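Side-chain contacts in transcriptional regulator, SorC family (Enterococcus faecalis, PDB 2O0M), which probably regulates transcription, as a member of the SorC family thought to bind DNA and a carbohydrate: residues K254-D257 / D258-V261; F276-E279 / E280-V284. All coordinates share one frame; numbering follows the deposited sequence.

Interaction 1 of 2, residues K254-D257 / D258-V261; sequences KMSD and DEMV
Ser256 and Glu259 grip each other at the start of helix 257-265 as a capping box, a worked example of how two side chains and two backbone N-H groups can close off the N-terminus of a helix. Ser256 is the N-cap. Its OG sits between its own backbone N and carbonyl carbon (chi1 75°), which brings the hydroxyl forward to the first turn, where it accepts from Glu259 N at 3.1 Å with an N-H...O angle of 156°. The reciprocal bond runs from Ser256 N to Glu259 OE1, 3.2 Å long, and uses the anti lone pair of that oxygen. Glu259 OE1 also lies 3.1 Å from Ser256 OG, so the carboxylate stays close to both polar groups of the serine. Its other oxygen, OE2, is hydrogen-bonded to the hydroxyl of Tyr285, and the two attachments together should fix the rotation of the carboxylate.

The methyl end of selenomethionine Met255 comes across the glutamate at about a right angle, with CE 3.7 Å from Glu259 CD. Behind the cap the regular helical bonds begin: Met260 N donates to Ser256 O at 3.0 Å, and Val261 N to Asp257 O at the same length.

The box follows closely on the end of helix 246-252, whose last turn is closed by a Schellman motif at Lys254. Met255 and Met260 both reach back to that helix, Met255 on Ala250 and Met260 on Leu247, Ala250 and Ala251, while Tyr285 ties the cap to strand 283-286.

Interaction 2 of 2, residues F276-E279 / E280-V284; sequences FFDE and EGKVV
Asp278 meets Lys282 twice across the turn of a beta hairpin, once through its backbone and once through its carboxylate. Asp278 N donates to Lys282 O at 2.9 Å, in the carbonyl plane, and Lys282 N returns a bond to Asp278 OD1 at 3.0 Å. This second bond is bent, with an N-H...O angle of 142°, and reaches OD1 from above the carboxylate plane. With CG set between the backbone N and the carbonyl carbon (chi1 66°), the aspartate folds over the turn, and OD1 also comes 3.1 Å from Glu280 N. The other oxygen, OD2, rests 3.6 Å from Val284 CG1.

The turn itself is type I, Asp278 to Gly281, closed by Gly281 N to Asp278 O. Gly281, its last residue, has a positive phi of 83°, a conformation in which a CB would press on the carbonyl oxygen of Glu280; with the Asp278 N to Lys282 O bond this makes a type I turn with a G1 beta bulge, the classic 3:5 hairpin.

Farther along, Phe277 and Val283 form an antiparallel non-hydrogen-bonded pair whose side chains run alongside each other on one face of the hairpin. Val283 CG2 comes within 3.5 Å of Phe277 CE1, while Gly281 O lies at the edge of the ring, in its plane. Val284 N closes the next step by donating to Phe276 O at 2.8 Å. Beyond the hairpin, Tyr319 meets Phe277 edge-to-face, and Lys321 takes Glu279 O as a hydrogen-bond acceptor.

At the tip, Glu279 OE1 and Glu280 OE1 are 4.3 Å apart, their carboxylate planes nearly perpendicular. Lys321, only weakly paired with Glu280 through a long ion pair, may ease that repulsion, whereas the Asp278 carboxylate is probably stabilised by the N-H of Lys282, just past the turn.

Interaction 1 precedes interaction 2 along the chain, and their centres are about 17 Å apart, yet the two touch: the selenium of Met255 (SE) packs 3.6 Å from Phe276 CZ. Tyr285 makes a second connection, since its hydroxyl bonds the capping glutamate of interaction 1 while its backbone is hydrogen-bonded to Phe276 of interaction 2. The helix start and the hairpin are thus joined by both apolar and polar contacts. Both belong to the putative sugar-binding domain. A phosphate ion, probably from the crystallisation liquor, lies about 6 Å from the side chain of Glu280 in interaction 2; it does not by itself identify a ligand site.

Interaction 1 of 2, residues K254-D257 / D258-V261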
# COMPACT_ATOMS: atom_id res chain seq x y z
N LYS A 254 -11.10 3.03 13.25
CA LYS A 254 -11.54 3.28 14.62
C LYS A 254 -10.45 3.94 15.46
O LYS A 254 -10.16 3.54 16.61
CB LYS A 254 -12.05 1.98 15.27
CG LYS A 254 -13.16 1.32 14.46
CD LYS A 254 -13.79 0.14 15.17
CE LYS A 254 -14.83 -0.54 14.29
NZ LYS A 254 -15.91 0.39 13.83
N MSE A 255 -9.86 4.99 14.89
CA MSE A 255 -8.87 5.78 15.60
C MSE A 255 -9.56 6.49 16.76
O MSE A 255 -10.78 6.66 16.77
CB MSE A 255 -8.17 6.76 14.66
CG MSE A 255 -7.36 6.06 13.58
SE MSE A 255 -6.27 7.27 12.52
CE MSE A 255 -4.98 7.51 13.81
N SER A 256 -8.79 6.88 17.77
CA SER A 256 -9.34 7.53 18.96
C SER A 256 -10.00 8.86 18.62
O SER A 256 -9.66 9.50 17.63
CB SER A 256 -8.24 7.77 19.99
OG SER A 256 -7.43 8.86 19.61
N ASP A 257 -10.93 9.30 19.47
CA ASP A 257 -11.59 10.58 19.27
C ASP A 257 -10.59 11.73 19.17
O ASP A 257 -10.70 12.60 18.31
CB ASP A 257 -12.56 10.88 20.42
CG ASP A 257 -13.68 9.87 20.52
OD1 ASP A 257 -13.94 9.15 19.53
OD2 ASP A 257 -14.31 9.80 21.59
N ASP A 258 -9.61 11.73 20.07
CA ASP A 258 -8.59 12.77 20.05
C ASP A 258 -7.83 12.79 18.72
O ASP A 258 -7.54 13.86 18.18
CB ASP A 258 -7.60 12.58 21.21
CG ASP A 258 -8.18 12.94 22.57
OD1 ASP A 258 -9.21 13.65 22.66
OD2 ASP A 258 -7.60 12.51 23.58
N GLU A 259 -7.50 11.62 18.19
CA GLU A 259 -6.77 11.54 16.93
C GLU A 259 -7.61 12.04 15.75
O GLU A 259 -7.11 12.75 14.88
CB GLU A 259 -6.28 10.12 16.65
CG GLU A 259 -5.13 9.69 17.56
CD GLU A 259 -4.76 8.21 17.42
OE1 GLU A 259 -5.67 7.35 17.50
OE2 GLU A 259 -3.57 7.91 17.25
N MSE A 260 -8.88 11.66 15.74
CA MSE A 260 -9.79 12.10 14.67
C MSE A 260 -9.88 13.62 14.65
O MSE A 260 -9.77 14.25 13.60
CB MSE A 260 -11.17 11.51 14.88
CG MSE A 260 -12.21 12.06 13.96
SE MSE A 260 -11.69 11.97 12.06
CE MSE A 260 -12.38 10.21 11.79
N VAL A 261 -10.08 14.22 15.82
CA VAL A 261 -10.20 15.67 15.91
C VAL A 261 -8.89 16.34 15.48
O VAL A 261 -8.92 17.33 14.75
CB VAL A 261 -10.60 16.12 17.32
CG1 VAL A 261 -10.49 17.65 17.45
CG2 VAL A 261 -12.01 15.66 17.62

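Interaction 2 of 2, residues F276-E279 / E280-V284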
# COMPACT_ATOMS: atom_id res chain seq x y z
N PHE A 276 -0.07 10.28 7.90
CA PHE A 276 -1.10 11.15 7.34
C PHE A 276 -0.48 12.42 6.77
O PHE A 276 0.38 13.01 7.40
CB PHE A 276 -2.14 11.49 8.41
CG PHE A 276 -2.94 10.31 8.84
CD1 PHE A 276 -4.17 10.05 8.25
CD2 PHE A 276 -2.44 9.39 9.75
CE1 PHE A 276 -4.91 8.95 8.59
CE2 PHE A 276 -3.17 8.26 10.10
CZ PHE A 276 -4.40 8.04 9.52
N PHE A 277 -0.93 12.81 5.58
CA PHE A 277 -0.32 13.90 4.81
C PHE A 277 -1.33 15.01 4.51
O PHE A 277 -2.46 14.73 4.12
CB PHE A 277 0.23 13.38 3.48
CG PHE A 277 1.17 12.21 3.63
CD1 PHE A 277 2.55 12.40 3.62
CD2 PHE A 277 0.68 10.92 3.76
CE1 PHE A 277 3.41 11.33 3.74
CE2 PHE A 277 1.54 9.84 3.89
CZ PHE A 277 2.92 10.05 3.89
N ASP A 278 -0.91 16.26 4.67
CA ASP A 278 -1.76 17.37 4.23
C ASP A 278 -1.51 17.64 2.75
O ASP A 278 -0.71 16.94 2.12
CB ASP A 278 -1.57 18.63 5.11
CG ASP A 278 -0.19 19.25 5.00
OD1 ASP A 278 0.54 18.97 4.03
OD2 ASP A 278 0.17 20.04 5.90
N GLU A 279 -2.22 18.61 2.17
CA GLU A 279 -2.16 18.83 0.72
C GLU A 279 -0.77 19.29 0.24
O GLU A 279 -0.41 19.08 -0.92
CB GLU A 279 -3.26 19.80 0.25
CG GLU A 279 -3.00 21.27 0.45
CD GLU A 279 -4.06 22.14 -0.19
OE1 GLU A 279 -4.06 23.36 0.08
OE2 GLU A 279 -4.90 21.61 -0.96
N GLU A 280 0.00 19.89 1.14
CA GLU A 280 1.39 20.23 0.84
C GLU A 280 2.34 19.03 0.86
O GLU A 280 3.53 19.17 0.58
CB GLU A 280 1.89 21.32 1.79
CG GLU A 280 1.19 22.65 1.59
CD GLU A 280 1.29 23.16 0.16
OE1 GLU A 280 0.24 23.39 -0.48
OE2 GLU A 280 2.43 23.32 -0.33
N GLY A 281 1.81 17.85 1.18
CA GLY A 281 2.62 16.63 1.27
C GLY A 281 3.34 16.47 2.59
O GLY A 281 4.15 15.56 2.76
N LYS A 282 3.06 17.36 3.54
CA LYS A 282 3.67 17.28 4.86
C LYS A 282 3.02 16.18 5.69
O LYS A 282 1.80 16.04 5.69
CB LYS A 282 3.49 18.62 5.58
CG LYS A 282 4.04 18.67 6.99
CD LYS A 282 3.59 19.95 7.69
CE LYS A 282 3.95 19.93 9.16
NZ LYS A 282 3.45 21.16 9.86
N VAL A 283 3.84 15.42 6.42
CA VAL A 283 3.34 14.46 7.40
C VAL A 283 2.83 15.24 8.60
O VAL A 283 3.61 15.90 9.30
CB VAL A 283 4.44 13.46 7.84
CG1 VAL A 283 3.96 12.55 8.97
CG2 VAL A 283 4.90 12.63 6.66
N VAL A 284 1.52 15.19 8.82
CA VAL A 284 0.88 15.90 9.94
C VAL A 284 0.68 15.00 11.17
O VAL A 284 0.49 15.50 12.29
CB VAL A 284 -0.47 16.53 9.53
CG1 VAL A 284 -0.28 17.55 8.42
CG2 VAL A 284 -1.48 15.47 9.10